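Local coordinates for 2,3-dihydroxybenzoate-AMP ligase (Bacillus subtilis, PDB 1MDB), which is a member of the ANL superfamily of AMP-binding enzymes and holds adenosine monophosphate and 2,3-dihydroxy-benzoic acid, at residues V279-S291 and A308-F322. Residues are numbered along the deposited sequence; the frame is centred on the assembly and turned at random.
Sequences VPPLAMVWMDAAS and AKFSAEAARRVKAVF. With AMP (adenosine monophosphate), chain D.
Met-287 sends CG beside its backbone N (chi1 -64°) and bends at the last torsion (chi3 98°), which carries CE in among Arg-317, Val-318 and Val-321. Met-287 CE lies 3.3 Å from Arg-317 CB and also touches Val-321 CG2. Met-287 SD sits over one face of the Arg-317 guanidinium, near the rim, and meets the Phe-310 ring at the edge. Met-287 CG meets the edge of the Phe-322 ring, 3.7 Å from Phe-322 CE1, the two side chains crossing at about a right angle. Phe-310 turns CG anti to the backbone N (chi1 -170°), and its ring reaches helix 280-292. Phe-310 CE1 is 3.6 Å from Ala-283 CB. Met-284 makes a Met-aromatic contact at the edge of the same ring, and its CE also rests on Ala-314 CB. No hydrogen bond joins the two segments. The fold here is the large domain of an ANL enzyme. Helix 280-292 follows strand 275-278, and the loop from Ala-308 follows the neighbouring parallel strand 302-306. Val-305 of that strand touches both Ala-283 and Phe-310. At the pocket end, Pro-280 CG presses on the backbone of the loop, 3.2 Å from Ala-308 O. This same loop borders adenosine monophosphate: Lys-309 N is 3.2 Å from its N1. The Lys-309 side chain extends to a salt bridge with Glu-443. At the far end, Ala-290 CB packs tightly on Val-321 CG1 at 3.5 Å. The Phe-322 ring reaches Ala-290 CB and Trp-286 CB, while the Trp-286 indole bonds through NE1 to Pro-259 O.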
loop_
_atom_site.group_PDB
_atom_site.type_symbol
_atom_site.label_atom_id
_atom_site.label_comp_id
_atom_site.label_asym_id
_atom_site.label_seq_id
_atom_site.Cartn_x
_atom_site.Cartn_y
_atom_site.Cartn_z
ATOM N N VAL A 279 -1.413 -2.736 8.596
ATOM C CA VAL A 279 -1.741 -3.901 7.788
ATOM C C VAL A 279 -2.024 -4.928 8.889
ATOM O O VAL A 279 -1.584 -4.742 10.026
ATOM C CB VAL A 279 -0.549 -4.361 6.887
ATOM C CG1 VAL A 279 -0.318 -3.350 5.765
ATOM C CG2 VAL A 279 0.716 -4.517 7.715
ATOM N N PRO A 280 -2.765 -6.014 8.580
ATOM C CA PRO A 280 -3.101 -7.044 9.568
ATOM C C PRO A 280 -2.017 -7.551 10.529
ATOM O O PRO A 280 -2.214 -7.537 11.744
ATOM C CB PRO A 280 -3.708 -8.163 8.709
ATOM C CG PRO A 280 -4.389 -7.398 7.627
ATOM C CD PRO A 280 -3.343 -6.347 7.265
ATOM N N PRO A 281 -0.867 -8.021 10.013
ATOM C CA PRO A 281 0.174 -8.510 10.928
ATOM C C PRO A 281 0.556 -7.476 11.992
ATOM O O PRO A 281 0.736 -7.808 13.159
ATOM C CB PRO A 281 1.348 -8.800 9.995
ATOM C CG PRO A 281 0.706 -9.095 8.702
ATOM C CD PRO A 281 -0.409 -8.098 8.615
ATOM N N LEU A 282 0.686 -6.222 11.568
ATOM C CA LEU A 282 1.075 -5.136 12.464
ATOM C C LEU A 282 -0.058 -4.837 13.448
ATOM O O LEU A 282 0.188 -4.590 14.625
ATOM C CB LEU A 282 1.430 -3.886 11.640
ATOM C CG LEU A 282 2.119 -2.712 12.347
ATOM C CD1 LEU A 282 3.433 -3.171 12.968
ATOM C CD2 LEU A 282 2.369 -1.600 11.335
ATOM N N ALA A 283 -1.297 -4.875 12.959
ATOM C CA ALA A 283 -2.468 -4.639 13.810
ATOM C C ALA A 283 -2.422 -5.575 15.018
ATOM O O ALA A 283 -2.735 -5.176 16.137
ATOM C CB ALA A 283 -3.738 -4.869 13.027
ATOM N N MET A 284 -2.025 -6.821 14.796
ATOM C CA MET A 284 -1.929 -7.777 15.893
ATOM C C MET A 284 -0.858 -7.320 16.898
ATOM O O MET A 284 -1.070 -7.357 18.112
ATOM C CB MET A 284 -1.568 -9.164 15.358
ATOM C CG MET A 284 -2.486 -9.652 14.244
ATOM S SD MET A 284 -4.238 -9.616 14.708
ATOM C CE MET A 284 -5.014 -10.363 13.243
ATOM N N VAL A 285 0.296 -6.898 16.394
ATOM C CA VAL A 285 1.364 -6.440 17.280
ATOM C C VAL A 285 0.914 -5.210 18.070
ATOM O O VAL A 285 1.208 -5.086 19.257
ATOM C CB VAL A 285 2.653 -6.087 16.491
ATOM C CG1 VAL A 285 3.720 -5.535 17.437
ATOM C CG2 VAL A 285 3.190 -7.330 15.788
ATOM N N TRP A 286 0.197 -4.309 17.412
ATOM C CA TRP A 286 -0.273 -3.096 18.073
ATOM C C TRP A 286 -1.281 -3.402 19.171
ATOM O O TRP A 286 -1.248 -2.779 20.238
ATOM C CB TRP A 286 -0.887 -2.136 17.050
ATOM C CG TRP A 286 0.136 -1.270 16.357
ATOM C CD1 TRP A 286 1.356 -1.664 15.874
ATOM C CD2 TRP A 286 0.026 0.131 16.074
ATOM N NE1 TRP A 286 2.008 -0.592 15.310
ATOM C CE2 TRP A 286 1.216 0.519 15.420
ATOM C CE3 TRP A 286 -0.964 1.094 16.306
ATOM C CZ2 TRP A 286 1.443 1.835 14.998
ATOM C CZ3 TRP A 286 -0.740 2.403 15.886
ATOM C CH2 TRP A 286 0.456 2.760 15.238
ATOM N N MET A 287 -2.173 -4.360 18.911
ATOM C CA MET A 287 -3.170 -4.737 19.898
ATOM C C MET A 287 -2.506 -5.363 21.119
ATOM O O MET A 287 -2.888 -5.057 22.244
ATOM C CB MET A 287 -4.213 -5.682 19.289
ATOM C CG MET A 287 -5.026 -5.025 18.175
ATOM S SD MET A 287 -6.576 -5.877 17.787
ATOM C CE MET A 287 -7.709 -4.902 18.718
ATOM N N ASP A 288 -1.507 -6.220 20.915
ATOM C CA ASP A 288 -0.815 -6.814 22.062
ATOM C C ASP A 288 -0.152 -5.698 22.855
ATOM O O ASP A 288 -0.298 -5.603 24.074
ATOM C CB ASP A 288 0.288 -7.791 21.634
ATOM C CG ASP A 288 -0.254 -9.105 21.119
ATOM O OD1 ASP A 288 0.563 -10.013 20.864
ATOM O OD2 ASP A 288 -1.487 -9.233 20.962
ATOM N N ALA A 289 0.580 -4.853 22.142
ATOM C CA ALA A 289 1.295 -3.752 22.765
ATOM C C ALA A 289 0.364 -2.806 23.516
ATOM O O ALA A 289 0.661 -2.408 24.638
ATOM C CB ALA A 289 2.083 -2.989 21.709
ATOM N N ALA A 290 -0.767 -2.463 22.909
ATOM C CA ALA A 290 -1.703 -1.540 23.541
ATOM C C ALA A 290 -2.207 -2.030 24.896
ATOM O O ALA A 290 -2.746 -1.251 25.688
ATOM C CB ALA A 290 -2.879 -1.272 22.611
ATOM N N SER A 291 -2.028 -3.319 25.166
ATOM C CA SER A 291 -2.477 -3.895 26.424
ATOM C C SER A 291 -1.352 -3.978 27.450
ATOM O O SER A 291 -1.599 -4.174 28.635
ATOM C CB SER A 291 -3.069 -5.286 26.176
ATOM O OG SER A 291 -4.117 -5.232 25.214
ATOM N N ALA A 308 -4.482 -6.323 3.422
ATOM C CA ALA A 308 -4.848 -7.730 3.519
ATOM C C ALA A 308 -6.087 -7.753 4.400
ATOM O O ALA A 308 -6.349 -6.802 5.128
ATOM C CB ALA A 308 -3.715 -8.547 4.176
ATOM N N LYS A 309 -6.844 -8.836 4.360
ATOM C CA LYS A 309 -8.049 -8.904 5.175
ATOM C C LYS A 309 -7.793 -8.924 6.683
ATOM O O LYS A 309 -7.035 -9.744 7.196
ATOM C CB LYS A 309 -8.868 -10.132 4.779
ATOM C CG LYS A 309 -10.237 -10.199 5.421
ATOM C CD LYS A 309 -11.004 -11.403 4.912
ATOM C CE LYS A 309 -12.376 -11.488 5.557
ATOM N NZ LYS A 309 -13.086 -12.719 5.131
ATOM N N PHE A 310 -8.423 -7.999 7.397
ATOM C CA PHE A 310 -8.287 -7.965 8.844
ATOM C C PHE A 310 -9.453 -8.824 9.326
ATOM O O PHE A 310 -10.612 -8.407 9.277
ATOM C CB PHE A 310 -8.401 -6.528 9.359
ATOM C CG PHE A 310 -8.037 -6.365 10.805
ATOM C CD1 PHE A 310 -7.001 -7.106 11.366
ATOM C CD2 PHE A 310 -8.708 -5.446 11.602
ATOM C CE1 PHE A 310 -6.640 -6.936 12.694
ATOM C CE2 PHE A 310 -8.356 -5.268 12.928
ATOM C CZ PHE A 310 -7.319 -6.016 13.478
ATOM N N SER A 311 -9.132 -10.037 9.760
ATOM C CA SER A 311 -10.127 -11.000 10.217
ATOM C C SER A 311 -11.075 -10.482 11.297
ATOM O O SER A 311 -10.679 -9.730 12.193
ATOM C CB SER A 311 -9.426 -12.271 10.699
ATOM O OG SER A 311 -8.828 -12.957 9.604
ATOM N N ALA A 312 -12.326 -10.921 11.201
ATOM C CA ALA A 312 -13.388 -10.520 12.115
ATOM C C ALA A 312 -13.043 -10.660 13.591
ATOM O O ALA A 312 -13.300 -9.745 14.369
ATOM C CB ALA A 312 -14.664 -11.319 11.797
ATOM N N GLU A 313 -12.468 -11.800 13.968
ATOM C CA GLU A 313 -12.095 -12.083 15.351
ATOM C C GLU A 313 -11.138 -11.030 15.918
ATOM O O GLU A 313 -11.093 -10.798 17.133
ATOM C CB GLU A 313 -11.458 -13.479 15.433
ATOM C CG GLU A 313 -10.996 -13.937 16.827
ATOM C CD GLU A 313 -12.139 -14.104 17.831
ATOM O OE1 GLU A 313 -13.205 -14.639 17.457
ATOM O OE2 GLU A 313 -11.962 -13.715 19.004
ATOM N N ALA A 314 -10.370 -10.394 15.041
ATOM C CA ALA A 314 -9.433 -9.373 15.486
ATOM C C ALA A 314 -10.074 -8.007 15.365
ATOM O O ALA A 314 -10.028 -7.214 16.297
ATOM C CB ALA A 314 -8.155 -9.422 14.662
ATOM N N ALA A 315 -10.682 -7.746 14.215
ATOM C CA ALA A 315 -11.318 -6.466 13.957
ATOM C C ALA A 315 -12.251 -6.018 15.091
ATOM O O ALA A 315 -12.174 -4.879 15.553
ATOM C CB ALA A 315 -12.077 -6.534 12.641
ATOM N N ARG A 316 -13.121 -6.921 15.535
ATOM C CA ARG A 316 -14.085 -6.645 16.602
ATOM C C ARG A 316 -13.450 -6.093 17.878
ATOM O O ARG A 316 -14.127 -5.470 18.690
ATOM C CB ARG A 316 -14.848 -7.928 16.967
ATOM C CG ARG A 316 -13.928 -8.999 17.506
ATOM C CD ARG A 316 -14.624 -10.014 18.391
ATOM N NE ARG A 316 -13.641 -10.659 19.261
ATOM C CZ ARG A 316 -13.937 -11.453 20.284
ATOM N NH1 ARG A 316 -15.202 -11.724 20.586
ATOM N NH2 ARG A 316 -12.962 -11.960 21.027
ATOM N N ARG A 317 -12.157 -6.328 18.060
ATOM C CA ARG A 317 -11.467 -5.871 19.266
ATOM C C ARG A 317 -10.991 -4.418 19.238
ATOM O O ARG A 317 -10.736 -3.822 20.286
ATOM C CB ARG A 317 -10.265 -6.772 19.541
ATOM C CG ARG A 317 -10.599 -8.227 19.796
ATOM C CD ARG A 317 -9.316 -9.032 19.865
ATOM N NE ARG A 317 -8.433 -8.527 20.911
ATOM C CZ ARG A 317 -7.123 -8.752 20.957
ATOM N NH1 ARG A 317 -6.533 -9.473 20.012
ATOM N NH2 ARG A 317 -6.403 -8.254 21.953
ATOM N N VAL A 318 -10.866 -3.851 18.044
ATOM C CA VAL A 318 -10.388 -2.479 17.894
ATOM C C VAL A 318 -11.065 -1.469 18.821
ATOM O O VAL A 318 -10.389 -0.704 19.513
ATOM C CB VAL A 318 -10.538 -2.003 16.433
ATOM C CG1 VAL A 318 -10.133 -0.534 16.308
ATOM C CG2 VAL A 318 -9.667 -2.863 15.525
ATOM N N LYS A 319 -12.393 -1.474 18.834
ATOM C CA LYS A 319 -13.165 -0.548 19.658
ATOM C C LYS A 319 -12.782 -0.548 21.134
ATOM O O LYS A 319 -12.709 0.508 21.754
ATOM C CB LYS A 319 -14.653 -0.856 19.534
ATOM C CG LYS A 319 -15.541 0.044 20.373
ATOM C CD LYS A 319 -17.008 -0.333 20.207
ATOM C CE LYS A 319 -17.460 -0.176 18.761
ATOM N NZ LYS A 319 -18.867 -0.623 18.559
ATOM N N ALA A 320 -12.539 -1.733 21.688
ATOM C CA ALA A 320 -12.182 -1.868 23.094
ATOM C C ALA A 320 -10.703 -1.652 23.413
ATOM O O ALA A 320 -10.374 -1.104 24.466
ATOM C CB ALA A 320 -12.615 -3.241 23.603
ATOM N N VAL A 321 -9.814 -2.087 22.523
ATOM C CA VAL A 321 -8.379 -1.936 22.765
ATOM C C VAL A 321 -7.863 -0.526 22.489
ATOM O O VAL A 321 -6.994 -0.035 23.207
ATOM C CB VAL A 321 -7.544 -2.938 21.924
ATOM C CG1 VAL A 321 -6.053 -2.609 22.044
ATOM C CG2 VAL A 321 -7.791 -4.360 22.411
ATOM N N PHE A 322 -8.392 0.120 21.454
ATOM C CA PHE A 322 -7.957 1.468 21.112
ATOM C C PHE A 322 -9.017 2.533 21.365
ATOM O O PHE A 322 -8.715 3.725 21.341
ATOM C CB PHE A 322 -7.525 1.539 19.647
ATOM C CG PHE A 322 -6.338 0.679 19.324
ATOM C CD1 PHE A 322 -6.511 -0.604 18.826
ATOM C CD2 PHE A 322 -5.045 1.159 19.509
ATOM C CE1 PHE A 322 -5.414 -1.397 18.513
ATOM C CE2 PHE A 322 -3.945 0.373 19.199
ATOM C CZ PHE A 322 -4.131 -0.909 18.698
HETATM P P AMP D . -1.370 -3.258 -3.302
HETATM O O1P AMP D . -1.262 -2.567 -4.636
HETATM O O2P AMP D . -0.065 -3.688 -2.720
HETATM O O3P AMP D . -2.192 -2.466 -2.318
HETATM O "O5'" AMP D . -2.129 -4.710 -3.528
HETATM C "C5'" AMP D . -3.565 -4.817 -3.747
HETATM C "C4'" AMP D . -4.028 -6.245 -3.431
HETATM O "O4'" AMP D . -3.800 -6.412 -2.045
HETATM C "C3'" AMP D . -5.499 -6.498 -3.586
HETATM O "O3'" AMP D . -5.848 -6.825 -4.929
HETATM C "C2'" AMP D . -5.744 -7.623 -2.588
HETATM O "O2'" AMP D . -5.475 -8.917 -3.169
HETATM C "C1'" AMP D . -4.796 -7.248 -1.477
HETATM N N9 AMP D . -5.715 -6.450 -0.305
HETATM C C8 AMP D . -5.540 -5.152 0.034
HETATM N N7 AMP D . -6.368 -4.783 1.008
HETATM C C5 AMP D . -7.062 -5.877 1.267
HETATM C C6 AMP D . -8.054 -5.997 2.234
HETATM N N6 AMP D . -8.413 -4.992 3.032
HETATM N N1 AMP D . -8.648 -7.232 2.334
HETATM C C2 AMP D . -8.304 -8.289 1.543
HETATM N N3 AMP D . -7.343 -8.167 0.617
HETATM C C4 AMP D . -6.700 -6.956 0.461
#